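Local coordinates for hypothetical protein Atu0120 (Agrobacterium tumefaciens, PDB 2I6H) that is of unknown function but belongs to the DUF924 family of bacterial proteins, here an all-helical chain crystallised with calcium ions, at residues G75-A80 and A115-R120; S82-M87 and E129-F134; L89-P94 and F135-S140. One frame throughout, in Å; residues are numbered along the deposited sequence.

Interaction 1: G75-A80 and A115-R120. With CA (calcium ion), chain C.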
ATOM      1  N   GLY A  75      26.920 -14.630  -8.378  1.00 10.33           N
ATOM      2  CA  GLY A  75      26.436 -15.576  -9.375  1.00  9.81           C
ATOM      3  C   GLY A  75      24.916 -15.673  -9.430  1.00  9.06           C
ATOM      4  O   GLY A  75      24.357 -16.128 -10.437  1.00  8.68           O
ATOM      5  N   TRP A  76      24.240 -15.268  -8.352  1.00  8.50           N
ATOM      6  CA  TRP A  76      22.763 -15.292  -8.326  1.00  9.82           C
ATOM      7  C   TRP A  76      22.152 -14.300  -9.312  1.00 10.05           C
ATOM      8  O   TRP A  76      20.964 -14.387  -9.655  1.00 10.68           O
ATOM      9  CB  TRP A  76      22.235 -15.040  -6.895  1.00  9.13           C
ATOM     10  CG  TRP A  76      22.506 -16.182  -5.955  1.00  9.24           C
ATOM     11  CD1 TRP A  76      23.362 -17.256  -6.158  1.00  8.60           C
ATOM     12  CD2 TRP A  76      21.943 -16.359  -4.653  1.00  9.33           C
ATOM     13  NE1 TRP A  76      23.364 -18.085  -5.035  1.00 10.46           N
ATOM     14  CE2 TRP A  76      22.495 -17.562  -4.103  1.00 10.09           C
ATOM     15  CE3 TRP A  76      21.031 -15.626  -3.886  1.00 11.72           C
ATOM     16  CZ2 TRP A  76      22.152 -18.029  -2.826  1.00 11.51           C
ATOM     17  CZ3 TRP A  76      20.686 -16.114  -2.596  1.00  9.44           C
ATOM     18  CH2 TRP A  76      21.242 -17.304  -2.098  1.00  9.27           C
ATOM     19  N   LEU A  77      22.959 -13.340  -9.765  1.00 10.90           N
ATOM     20  CA  LEU A  77      22.478 -12.424 -10.811  1.00  9.23           C
ATOM     21  C   LEU A  77      22.105 -13.181 -12.105  1.00 10.43           C
ATOM     22  O   LEU A  77      21.389 -12.647 -12.954  1.00 10.37           O
ATOM     23  CB  LEU A  77      23.519 -11.334 -11.104  1.00  9.67           C
ATOM     24  CG  LEU A  77      23.636 -10.257  -9.997  1.00 12.59           C
ATOM     25  CD1 LEU A  77      24.887  -9.396 -10.262  1.00 13.31           C
ATOM     26  CD2 LEU A  77      22.324  -9.383  -9.874  1.00 15.95           C
ATOM     27  N   GLU A  78      22.597 -14.416 -12.254  1.00 10.29           N
ATOM     28  CA  GLU A  78      22.279 -15.182 -13.475  1.00 11.49           C
ATOM     29  C   GLU A  78      20.780 -15.567 -13.604  1.00 11.10           C
ATOM     30  O   GLU A  78      20.277 -15.749 -14.741  1.00 11.71           O
ATOM     31  CB  GLU A  78      23.179 -16.425 -13.547  1.00 10.35           C
ATOM     32  CG  GLU A  78      22.933 -17.221 -14.797  1.00 13.56           C
ATOM     33  CD  GLU A  78      23.873 -18.438 -14.953  1.00 13.52           C
ATOM     34  OE1 GLU A  78      24.869 -18.592 -14.222  1.00 11.72           O
ATOM     35  OE2 GLU A  78      23.578 -19.259 -15.855  1.00 12.53           O
ATOM     36  N   GLY A  79      20.082 -15.712 -12.466  1.00 10.60           N
ATOM     37  CA  GLY A  79      18.682 -16.206 -12.443  1.00 10.46           C
ATOM     38  C   GLY A  79      17.719 -15.128 -11.945  1.00 11.16           C
ATOM     39  O   GLY A  79      18.098 -14.292 -11.118  1.00  9.83           O
ATOM     40  N   ALA A  80      16.487 -15.143 -12.440  1.00  9.32           N
ATOM     41  CA  ALA A  80      15.517 -14.145 -12.009  1.00 10.72           C
ATOM     42  C   ALA A  80      15.143 -14.328 -10.539  1.00 10.61           C
ATOM     43  O   ALA A  80      15.207 -13.355  -9.761  1.00 10.71           O
ATOM     44  CB  ALA A  80      14.243 -14.153 -12.913  1.00 10.12           C
ATOM     45  N   ALA A 115      20.100  -4.460  -8.020  1.00 10.95           N
ATOM     46  CA  ALA A 115      18.757  -4.200  -8.612  1.00 11.23           C
ATOM     47  C   ALA A 115      18.911  -3.700 -10.062  1.00 11.39           C
ATOM     48  O   ALA A 115      18.256  -4.196 -10.989  1.00 10.78           O
ATOM     49  CB  ALA A 115      17.951  -3.180  -7.789  1.00 11.56           C
ATOM     50  N   ASP A 116      19.806  -2.740 -10.237  1.00 10.56           N
ATOM     51  CA  ASP A 116      20.121  -2.224 -11.584  1.00 12.28           C
ATOM     52  C   ASP A 116      20.511  -3.362 -12.562  1.00 12.10           C
ATOM     53  O   ASP A 116      19.983  -3.464 -13.707  1.00 11.08           O
ATOM     54  CB  ASP A 116      21.268  -1.210 -11.485  1.00 12.64           C
ATOM     55  CG  ASP A 116      21.682  -0.669 -12.880  1.00 14.49           C
ATOM     56  OD1 ASP A 116      20.881   0.055 -13.528  1.00 14.96           O
ATOM     57  OD2 ASP A 116      22.794  -1.043 -13.330  1.00 15.94           O
ATOM     58  N   GLU A 117      21.417  -4.215 -12.107  1.00 11.75           N
ATOM     59  CA  GLU A 117      21.897  -5.331 -12.931  1.00 12.91           C
ATOM     60  C   GLU A 117      20.766  -6.331 -13.245  1.00 12.50           C
ATOM     61  O   GLU A 117      20.624  -6.787 -14.386  1.00 11.66           O
ATOM     62  CB  GLU A 117      23.105  -6.032 -12.301  1.00 13.65           C
ATOM     63  CG  GLU A 117      23.665  -7.167 -13.187  1.00 15.89           C
ATOM     64  CD  GLU A 117      24.040  -6.730 -14.629  1.00 21.49           C
ATOM     65  OE1 GLU A 117      24.323  -5.522 -14.878  1.00 18.37           O
ATOM     66  OE2 GLU A 117      24.045  -7.637 -15.503  1.00 20.84           O
ATOM     67  N   ALA A 118      19.948  -6.630 -12.244  1.00 10.86           N
ATOM     68  CA  ALA A 118      18.814  -7.546 -12.413  1.00 11.32           C
ATOM     69  C   ALA A 118      17.804  -7.000 -13.417  1.00 11.16           C
ATOM     70  O   ALA A 118      17.312  -7.748 -14.270  1.00 11.03           O
ATOM     71  CB  ALA A 118      18.144  -7.833 -11.029  1.00 11.56           C
ATOM     72  N   ILE A 119      17.518  -5.699 -13.331  1.00 10.89           N
ATOM     73  CA  ILE A 119      16.588  -5.065 -14.236  1.00 12.80           C
ATOM     74  C   ILE A 119      17.163  -5.076 -15.665  1.00 13.49           C
ATOM     75  O   ILE A 119      16.426  -5.321 -16.650  1.00 14.16           O
ATOM     76  CB  ILE A 119      16.217  -3.676 -13.754  1.00 12.21           C
ATOM     77  CG1 ILE A 119      15.324  -3.850 -12.497  1.00 13.00           C
ATOM     78  CG2 ILE A 119      15.411  -2.874 -14.854  1.00 12.08           C
ATOM     79  CD1 ILE A 119      15.138  -2.577 -11.712  1.00 12.50           C
ATOM     80  N   ARG A 120      18.475  -4.866 -15.762  1.00 13.51           N
ATOM     81  CA  ARG A 120      19.132  -4.869 -17.067  0.50 13.76           C
ATOM     82  C   ARG A 120      18.979  -6.236 -17.721  1.00 14.26           C
ATOM     83  O   ARG A 120      18.857  -6.329 -18.946  1.00 15.09           O
ATOM     84  CB  ARG A 120      20.594  -4.468 -16.935  0.50 14.00           C
ATOM     85  CG  ARG A 120      20.803  -2.966 -16.772  0.50 13.67           C
ATOM     86  CD  ARG A 120      22.276  -2.595 -16.683  0.50 16.20           C
ATOM     87  NE  ARG A 120      23.010  -2.800 -17.929  0.50 16.37           N
ATOM     88  CZ  ARG A 120      23.018  -1.959 -18.973  0.50 17.48           C
ATOM     89  NH1 ARG A 120      22.291  -0.841 -18.975  0.50 19.57           N
ATOM     90  NH2 ARG A 120      23.739  -2.244 -20.043  0.50 15.51           N
TER
HETATM   91 CA    CA C 501      25.361 -20.827 -15.311  1.00 15.96          CA
HETATM   92  O   HOH W   1      23.850 -21.691 -13.539  1.00 19.57           O
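L77 bridges the gap to E117 and A118, and its CA lies 6.3 Å from the CA of A118, the closest pair of CA atoms across the two segments. Its CB leaves the 3-10 turn pointing at the helix. The first torsion (chi1 -73°) sets CG beside the backbone N, and the second splits the two methyls over neighbouring residues. CD1 meets the aliphatic part of E117, 3.9 Å from E117 CG. CD2 reaches over the helix backbone instead, 4.3 Å from A118 N and 4.6 Å from A118 CB. The leucine and the glutamate chain cross at about a right angle, and their touch is methyl to methylene. E117 CG is set by its first torsion, anti to the backbone N (chi1 -177°). The bend at chi2 (55°) then turns the carboxylate away from the leucine to a salt bridge from OE2 to NE of R121. No hydrogen bond joins the two segments.

Next in sequence, E78 runs extended from the turn and grips a calcium ion with both carboxylate oxygens, OE1 at 2.5 Å and OE2 at 2.4 Å from the metal. A water oxygen also binds the calcium, at 2.5 Å. This bidentate site is on an exposed residue and takes no part in the leucine contact.

The turn itself closes with E78 N bonding G75 O and G79 N bonding W76 O, and G79 is the N-cap residue of helix 80-97. L77 thus joins the connection between helices 51-69 and 80-97 to the C-terminal part of helix 108-120. H123 of helix 123-126 packs on A118 and bonds L77 O, linking the same two segments from a third helix.

Interaction 2: S82-M87 and E129-F134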
ATOM      1  N   SER A  82      16.721 -16.116  -8.230  1.00  9.48           N
ATOM      2  CA  SER A  82      17.910 -15.966  -7.389  1.00  9.01           C
ATOM      3  C   SER A  82      18.282 -14.483  -7.238  1.00  9.29           C
ATOM      4  O   SER A  82      18.768 -14.068  -6.178  1.00  9.05           O
ATOM      5  CB  SER A  82      19.104 -16.829  -7.888  1.00  9.37           C
ATOM      6  OG  SER A  82      19.403 -16.552  -9.243  1.00  9.36           O
ATOM      7  N   SER A  83      18.027 -13.673  -8.264  1.00  9.32           N
ATOM      8  CA  SER A  83      18.260 -12.221  -8.113  1.00  9.68           C
ATOM      9  C   SER A  83      17.233 -11.620  -7.145  1.00  9.97           C
ATOM     10  O   SER A  83      17.577 -10.763  -6.354  1.00  8.89           O
ATOM     11  CB  SER A  83      18.200 -11.471  -9.438  1.00  9.96           C
ATOM     12  OG  SER A  83      19.331 -11.774 -10.246  1.00  9.83           O
ATOM     13  N   LEU A  84      15.986 -12.080  -7.235  1.00  9.06           N
ATOM     14  CA  LEU A  84      14.984 -11.722  -6.215  1.00  9.35           C
ATOM     15  C   LEU A  84      15.502 -12.049  -4.797  1.00  9.50           C
ATOM     16  O   LEU A  84      15.365 -11.245  -3.872  1.00 10.04           O
ATOM     17  CB  LEU A  84      13.633 -12.455  -6.489  1.00  7.64           C
ATOM     18  CG  LEU A  84      12.518 -12.272  -5.425  1.00  9.50           C
ATOM     19  CD1 LEU A  84      12.250 -10.756  -5.186  1.00 14.15           C
ATOM     20  CD2 LEU A  84      11.218 -13.010  -5.805  1.00 10.62           C
ATOM     21  N   ALA A  85      16.065 -13.251  -4.608  1.00  9.08           N
ATOM     22  CA  ALA A  85      16.660 -13.622  -3.329  1.00  8.98           C
ATOM     23  C   ALA A  85      17.714 -12.596  -2.874  1.00  9.23           C
ATOM     24  O   ALA A  85      17.768 -12.265  -1.677  1.00  9.18           O
ATOM     25  CB  ALA A  85      17.273 -15.031  -3.386  1.00  8.87           C
ATOM     26  N   LEU A  86      18.566 -12.140  -3.800  1.00  9.82           N
ATOM     27  CA  LEU A  86      19.530 -11.070  -3.470  1.00  8.81           C
ATOM     28  C   LEU A  86      18.827  -9.809  -2.921  1.00  9.34           C
ATOM     29  O   LEU A  86      19.296  -9.224  -1.934  1.00  8.59           O
ATOM     30  CB  LEU A  86      20.391 -10.702  -4.671  1.00  9.13           C
ATOM     31  CG  LEU A  86      21.420 -11.755  -5.112  1.00  8.17           C
ATOM     32  CD1 LEU A  86      22.148 -11.236  -6.358  1.00  9.85           C
ATOM     33  CD2 LEU A  86      22.436 -12.072  -3.948  1.00  7.62           C
HETATM   34  N   MSE A  87      17.727  -9.403  -3.552  1.00  8.30           N
HETATM   35  CA  MSE A  87      16.984  -8.217  -3.114  1.00  9.50           C
HETATM   36  C   MSE A  87      16.491  -8.445  -1.674  1.00  9.58           C
HETATM   37  O   MSE A  87      16.601  -7.562  -0.800  1.00 10.38           O
HETATM   38  CB  MSE A  87      15.740  -7.981  -3.988  1.00 10.38           C
HETATM   39  CG  MSE A  87      15.964  -7.813  -5.435  1.00 10.59           C
HETATM   40 SE   MSE A  87      17.114  -6.215  -5.799  0.90 18.90          SE
HETATM   41  CE  MSE A  87      18.772  -7.145  -6.041  1.00 15.87           C
ATOM     42  N   GLU A 129       3.908 -10.521 -10.829  1.00 16.05           N
ATOM     43  CA  GLU A 129       3.613  -9.126 -10.589  1.00 17.55           C
ATOM     44  C   GLU A 129       3.716  -8.774  -9.096  1.00 15.99           C
ATOM     45  O   GLU A 129       4.258  -7.728  -8.778  1.00 16.61           O
ATOM     46  CB  GLU A 129       2.232  -8.771 -11.163  1.00 18.52           C
ATOM     47  CG  GLU A 129       2.010  -7.293 -11.235  1.00 20.96           C
ATOM     48  CD  GLU A 129       0.649  -6.912 -11.827  1.00 21.95           C
ATOM     49  OE1 GLU A 129      -0.196  -7.817 -12.027  1.00 26.76           O
ATOM     50  OE2 GLU A 129       0.461  -5.696 -12.062  1.00 26.72           O
ATOM     51  N   ASP A 130       3.246  -9.672  -8.216  1.00 14.82           N
ATOM     52  CA  ASP A 130       3.253  -9.526  -6.749  0.50 14.12           C
ATOM     53  C   ASP A 130       4.659  -9.353  -6.169  1.00 13.81           C
ATOM     54  O   ASP A 130       4.832  -8.765  -5.106  1.00 13.99           O
ATOM     55  CB  ASP A 130       2.666 -10.795  -6.106  0.50 13.68           C
ATOM     56  CG  ASP A 130       1.143 -10.823  -6.116  0.50 13.39           C
ATOM     57  OD1 ASP A 130       0.542  -9.791  -6.469  0.50 12.93           O
ATOM     58  OD2 ASP A 130       0.547 -11.860  -5.736  0.50 13.33           O
ATOM     59  N   LEU A 131       5.641  -9.971  -6.838  1.00 11.92           N
ATOM     60  CA  LEU A 131       7.039  -9.969  -6.347  1.00 13.21           C
ATOM     61  C   LEU A 131       7.915  -8.909  -7.000  1.00 12.00           C
ATOM     62  O   LEU A 131       9.028  -8.643  -6.562  1.00 12.66           O
ATOM     63  CB  LEU A 131       7.671 -11.353  -6.517  1.00 13.01           C
ATOM     64  CG  LEU A 131       7.053 -12.488  -5.675  1.00 12.84           C
ATOM     65  CD1 LEU A 131       7.593 -13.802  -6.186  1.00 10.35           C
ATOM     66  CD2 LEU A 131       7.308 -12.310  -4.150  1.00 13.05           C
ATOM     67  N   ARG A 132       7.423  -8.336  -8.084  1.00 12.65           N
ATOM     68  CA  ARG A 132       8.201  -7.367  -8.865  1.00 12.05           C
ATOM     69  C   ARG A 132       8.735  -6.184  -8.045  1.00 11.13           C
ATOM     70  O   ARG A 132       9.875  -5.725  -8.256  1.00 11.87           O
ATOM     71  CB  ARG A 132       7.269  -6.878  -9.983  1.00 13.88           C
ATOM     72  CG  ARG A 132       7.925  -6.263 -11.131  1.00 16.71           C
ATOM     73  CD  ARG A 132       6.993  -6.441 -12.390  1.00 16.22           C
ATOM     74  NE  ARG A 132       6.863  -7.825 -12.873  1.00 18.83           N
ATOM     75  CZ  ARG A 132       5.859  -8.266 -13.635  1.00 21.18           C
ATOM     76  NH1 ARG A 132       4.882  -7.438 -13.984  1.00 21.11           N
ATOM     77  NH2 ARG A 132       5.812  -9.515 -14.065  1.00 21.57           N
ATOM     78  N   VAL A 133       7.900  -5.668  -7.142  1.00 10.04           N
ATOM     79  CA  VAL A 133       8.268  -4.489  -6.356  1.00  9.85           C
ATOM     80  C   VAL A 133       9.597  -4.665  -5.570  1.00  9.75           C
ATOM     81  O   VAL A 133      10.274  -3.688  -5.260  1.00 11.25           O
ATOM     82  CB  VAL A 133       7.119  -4.027  -5.423  1.00  8.94           C
ATOM     83  CG1 VAL A 133       6.913  -5.011  -4.314  1.00  8.91           C
ATOM     84  CG2 VAL A 133       7.414  -2.564  -4.893  1.00 11.00           C
ATOM     85  N   PHE A 134       9.930  -5.908  -5.214  1.00  9.96           N
ATOM     86  CA  PHE A 134      11.212  -6.134  -4.489  1.00 10.13           C
ATOM     87  C   PHE A 134      12.494  -5.776  -5.254  1.00 10.74           C
ATOM     88  O   PHE A 134      13.542  -5.513  -4.627  1.00 11.09           O
ATOM     89  CB  PHE A 134      11.205  -7.517  -3.824  1.00 10.76           C
ATOM     90  CG  PHE A 134      10.045  -7.651  -2.889  1.00  8.66           C
ATOM     91  CD1 PHE A 134      10.074  -6.953  -1.677  1.00  8.76           C
ATOM     92  CD2 PHE A 134       8.858  -8.314  -3.275  1.00 10.49           C
ATOM     93  CE1 PHE A 134       8.987  -6.959  -0.797  1.00 10.30           C
ATOM     94  CE2 PHE A 134       7.719  -8.325  -2.385  1.00 10.21           C
ATOM     95  CZ  PHE A 134       7.806  -7.642  -1.151  1.00 11.41           C
TER
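L84 divides its two methyls between L131 and F134, and these apolar touches form the first shell. CD2 lies 3.7 Å from L131 CD1 and 4.0 Å from L131 CB, the two leucine side chains meeting at about a right angle. CD1 turns to the other residue, 3.7 Å from F134 CB, and comes to the phenylalanine ring obliquely. The fork faces both partners because CG stands opposite the backbone N (chi1 175°), which brings a chain that leaves the helix flank back across the gap. One turn on, M87, a selenomethionine, rests on the backbone: its CB and CG are each 3.4 Å from F134 O. Beyond CG the chain bends twice and heads away, leaving SE 3.8 Å from that same oxygen. The CA atoms of M87 and F134, 6.3 Å apart, are the nearest CA pair, and no hydrogen bond joins the two segments.

In the second shell, the F134 ring has V133 CG1 over one face, offset toward the rim, and L131 CA at its edge in the ring plane. W38 and W46 each meet this ring in edge-to-face fashion, which probably helps fix its orientation. W38 also touches L131, together with K39.

The contact therefore sets the N-terminal half of helix 80-97 against the weakly bonded turn 129-132 and the residues that follow it. Helix 29-41 packs along L131 and F134, while helix 108-120 meets M87 through F114 and A115.

Interaction 3: L89-P94 and F135-S140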
ATOM      1  N   LEU A  89      17.643 -10.510   0.582  1.00  9.98           N
ATOM      2  CA  LEU A  89      18.758 -10.498   1.551  1.00  9.68           C
ATOM      3  C   LEU A  89      19.381  -9.114   1.819  1.00 10.36           C
ATOM      4  O   LEU A  89      19.831  -8.833   2.953  1.00 11.06           O
ATOM      5  CB  LEU A  89      19.859 -11.404   1.039  1.00 10.36           C
ATOM      6  CG  LEU A  89      19.505 -12.900   1.034  1.00  8.75           C
ATOM      7  CD1 LEU A  89      20.663 -13.639   0.396  1.00 12.19           C
ATOM      8  CD2 LEU A  89      19.261 -13.406   2.518  1.00  8.23           C
ATOM      9  N   LEU A  90      19.441  -8.266   0.782  1.00  9.54           N
ATOM     10  CA  LEU A  90      20.246  -7.032   0.874  1.00  9.73           C
ATOM     11  C   LEU A  90      19.437  -5.755   1.084  1.00  9.02           C
ATOM     12  O   LEU A  90      19.981  -4.749   1.574  1.00  9.17           O
ATOM     13  CB  LEU A  90      21.177  -6.875  -0.327  1.00  9.42           C
ATOM     14  CG  LEU A  90      22.224  -7.997  -0.447  1.00 10.95           C
ATOM     15  CD1 LEU A  90      22.920  -7.880  -1.765  1.00 12.22           C
ATOM     16  CD2 LEU A  90      23.237  -7.944   0.749  1.00 10.59           C
ATOM     17  N   ASP A  91      18.142  -5.819   0.771  1.00  8.17           N
ATOM     18  CA  ASP A  91      17.223  -4.709   0.961  1.00  9.63           C
ATOM     19  C   ASP A  91      16.180  -4.982   2.054  1.00 10.44           C
ATOM     20  O   ASP A  91      15.893  -4.096   2.868  1.00 10.48           O
ATOM     21  CB  ASP A  91      16.519  -4.367  -0.380  1.00 10.32           C
ATOM     22  CG  ASP A  91      15.552  -3.172  -0.238  1.00 11.68           C
ATOM     23  OD1 ASP A  91      16.025  -2.001  -0.189  1.00 11.60           O
ATOM     24  OD2 ASP A  91      14.329  -3.433  -0.140  1.00 10.26           O
ATOM     25  N   GLN A  92      15.596  -6.181   2.053  1.00  9.89           N
ATOM     26  CA  GLN A  92      14.559  -6.491   3.049  1.00 10.54           C
ATOM     27  C   GLN A  92      15.093  -6.966   4.401  1.00  9.65           C
ATOM     28  O   GLN A  92      14.749  -6.393   5.460  1.00  9.83           O
ATOM     29  CB  GLN A  92      13.564  -7.507   2.485  1.00  9.47           C
ATOM     30  CG  GLN A  92      12.758  -6.947   1.332  1.00  9.52           C
ATOM     31  CD  GLN A  92      11.853  -5.846   1.796  1.00 11.39           C
ATOM     32  OE1 GLN A  92      10.888  -6.097   2.505  1.00 11.03           O
ATOM     33  NE2 GLN A  92      12.181  -4.584   1.416  1.00 11.81           N
ATOM     34  N   PHE A  93      15.937  -7.990   4.356  1.00  9.50           N
ATOM     35  CA  PHE A  93      16.534  -8.569   5.588  1.00 10.29           C
ATOM     36  C   PHE A  93      17.036  -7.513   6.611  1.00 10.34           C
ATOM     37  O   PHE A  93      16.682  -7.591   7.801  1.00 11.20           O
ATOM     38  CB  PHE A  93      17.644  -9.578   5.223  1.00 10.22           C
ATOM     39  CG  PHE A  93      18.214 -10.299   6.418  1.00 10.53           C
ATOM     40  CD1 PHE A  93      17.733 -11.598   6.764  1.00 12.58           C
ATOM     41  CD2 PHE A  93      19.209  -9.704   7.218  1.00  9.91           C
ATOM     42  CE1 PHE A  93      18.256 -12.286   7.888  1.00 10.93           C
ATOM     43  CE2 PHE A  93      19.740 -10.385   8.335  1.00 10.04           C
ATOM     44  CZ  PHE A  93      19.259 -11.690   8.683  1.00 10.84           C
ATOM     45  N   PRO A  94      17.834  -6.512   6.174  1.00 11.10           N
ATOM     46  CA  PRO A  94      18.348  -5.513   7.133  1.00 11.23           C
ATOM     47  C   PRO A  94      17.235  -4.716   7.805  1.00 10.33           C
ATOM     48  O   PRO A  94      17.345  -4.377   8.989  1.00 10.53           O
ATOM     49  CB  PRO A  94      19.182  -4.555   6.247  1.00 11.30           C
ATOM     50  CG  PRO A  94      19.521  -5.331   5.035  1.00 12.27           C
ATOM     51  CD  PRO A  94      18.319  -6.239   4.807  1.00 10.83           C
ATOM     52  N   PHE A 135      12.417  -5.759  -6.599  1.00 10.28           N
ATOM     53  CA  PHE A 135      13.504  -5.248  -7.431  1.00 10.50           C
ATOM     54  C   PHE A 135      13.529  -3.703  -7.444  1.00 10.55           C
ATOM     55  O   PHE A 135      14.520  -3.109  -7.867  1.00 10.97           O
ATOM     56  CB  PHE A 135      13.357  -5.759  -8.893  1.00 10.77           C
ATOM     57  CG  PHE A 135      13.637  -7.211  -9.043  1.00 11.87           C
ATOM     58  CD1 PHE A 135      14.957  -7.685  -9.075  1.00 13.09           C
ATOM     59  CD2 PHE A 135      12.593  -8.131  -9.124  1.00 12.15           C
ATOM     60  CE1 PHE A 135      15.243  -9.087  -9.204  1.00 11.05           C
ATOM     61  CE2 PHE A 135      12.854  -9.523  -9.289  1.00 13.06           C
ATOM     62  CZ  PHE A 135      14.202 -10.000  -9.313  1.00 12.51           C
ATOM     63  N   TYR A 136      12.449  -3.054  -7.005  1.00 10.42           N
ATOM     64  CA  TYR A 136      12.322  -1.575  -7.141  1.00  9.65           C
ATOM     65  C   TYR A 136      12.557  -0.863  -5.812  1.00 10.66           C
ATOM     66  O   TYR A 136      12.984   0.304  -5.763  1.00  9.85           O
ATOM     67  CB  TYR A 136      10.923  -1.228  -7.690  1.00 10.67           C
ATOM     68  CG  TYR A 136      10.568  -1.957  -8.985  1.00  9.86           C
ATOM     69  CD1 TYR A 136      11.571  -2.440  -9.865  1.00 10.18           C
ATOM     70  CD2 TYR A 136       9.220  -2.115  -9.345  1.00  9.91           C
ATOM     71  CE1 TYR A 136      11.191  -3.098 -11.073  1.00 11.35           C
ATOM     72  CE2 TYR A 136       8.839  -2.765 -10.529  1.00 12.19           C
ATOM     73  CZ  TYR A 136       9.828  -3.239 -11.381  1.00 11.12           C
ATOM     74  OH  TYR A 136       9.456  -3.880 -12.555  1.00 11.28           O
ATOM     75  N   LEU A 137      12.257  -1.571  -4.717  1.00 10.26           N
ATOM     76  CA  LEU A 137      12.401  -0.983  -3.391  1.00 10.88           C
ATOM     77  C   LEU A 137      13.818  -0.422  -3.109  1.00 11.14           C
ATOM     78  O   LEU A 137      13.922   0.608  -2.423  1.00 11.50           O
ATOM     79  CB  LEU A 137      11.936  -1.961  -2.281  1.00 10.48           C
ATOM     80  CG  LEU A 137      10.411  -2.225  -2.298  1.00 11.31           C
ATOM     81  CD1 LEU A 137      10.085  -3.307  -1.274  1.00 13.83           C
ATOM     82  CD2 LEU A 137       9.677  -0.928  -1.938  1.00 15.07           C
ATOM     83  N   PRO A 138      14.900  -1.093  -3.591  1.00 11.22           N
ATOM     84  CA  PRO A 138      16.237  -0.494  -3.373  1.00 11.67           C
ATOM     85  C   PRO A 138      16.309   0.950  -3.923  1.00 12.01           C
ATOM     86  O   PRO A 138      16.997   1.787  -3.346  1.00 11.74           O
ATOM     87  CB  PRO A 138      17.197  -1.460  -4.096  1.00 11.96           C
ATOM     88  CG  PRO A 138      16.505  -2.792  -3.983  1.00 12.45           C
ATOM     89  CD  PRO A 138      15.011  -2.406  -4.254  1.00 10.99           C
ATOM     90  N   PHE A 139      15.570   1.237  -4.998  1.00 11.02           N
ATOM     91  CA  PHE A 139      15.592   2.607  -5.553  1.00 11.41           C
ATOM     92  C   PHE A 139      14.820   3.567  -4.627  1.00 11.36           C
ATOM     93  O   PHE A 139      15.288   4.686  -4.380  1.00 11.81           O
ATOM     94  CB  PHE A 139      15.098   2.612  -6.996  1.00 11.59           C
ATOM     95  CG  PHE A 139      15.942   1.753  -7.897  1.00 13.50           C
ATOM     96  CD1 PHE A 139      17.211   2.202  -8.283  1.00 15.03           C
ATOM     97  CD2 PHE A 139      15.497   0.480  -8.291  1.00 14.01           C
ATOM     98  CE1 PHE A 139      18.038   1.404  -9.137  1.00 17.11           C
ATOM     99  CE2 PHE A 139      16.319  -0.331  -9.120  1.00 15.74           C
ATOM    100  CZ  PHE A 139      17.583   0.141  -9.535  1.00 13.36           C
ATOM    101  N   SER A 140      13.694   3.114  -4.073  1.00 12.12           N
ATOM    102  CA  SER A 140      12.947   3.917  -3.099  1.00 11.52           C
ATOM    103  C   SER A 140      13.767   4.179  -1.831  1.00 11.13           C
ATOM    104  O   SER A 140      13.561   5.174  -1.127  1.00 12.76           O
ATOM    105  CB  SER A 140      11.643   3.201  -2.734  1.00 11.01           C
ATOM    106  OG  SER A 140      10.696   3.397  -3.772  1.00 13.90           O
TER
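D91 reaches L137 and P138 with a carboxylate placed by a fully anti first torsion, CG opposite the backbone N (chi1 -179°). Q92 instead bends at chi2 (-66°), folding its amide back beside that carboxylate, where NE2 meets both D91 OD2 and L137 CD1. Q92 NE2 donates to D91 OD2 over 2.9 Å with an N-H...O angle of 158°; the oxygen lies in the amide plane but is approached from its anti side, somewhat above the carboxylate plane. Across the gap, the contacts are van der Waals. D91 OD2 is 3.5 Å from L137 CB, and D91 OD1 is 3.5 Å from P138 CA. The proline ring crosses the aspartate at about a right angle, with its CG 3.9 Å from D91 CG. Alongside, Q92 NE2 sits 3.6 Å from L137 CD1.

The buried carboxylate is held through both oxygens, since OD1 is also bonded to ND1 of H141, just beyond the second segment. Q92 and H141 together limit rotation of the group.

Two backbone features frame the contact. Helix 80-97 widens into a pi-type turn at 89-92 and kinks at P94, whose nitrogen carries no hydrogen for a helix bond. Facing D91, P138 occupies the first turn of helix 137-140, a position that suits proline because no backbone N-H is needed there.

How the interactions relate
All three contacts lie within the one all-helical DUF924 range, and their segments interleave along the chain. Interactions 2 and 3 share helix 80-97 and have centres about 9 Å apart; interaction 1 lies about 10 Å from interaction 2 and about 13 Å from interaction 3, centre to centre. W76 O joins interactions 1 and 2, taking probable hydrogen bonds from S82 OG (2.7 Å) and S83 OG (3.1 Å). F135 ties all three together: its CZ is 3.5 Å from A80 O and 3.4 Å from L84 N. The centre of interaction 3 is about 1 Å from the chain's centre; that of interaction 1, whose segment 75-80 carries the calcium ligand E78, is about 14 Å away.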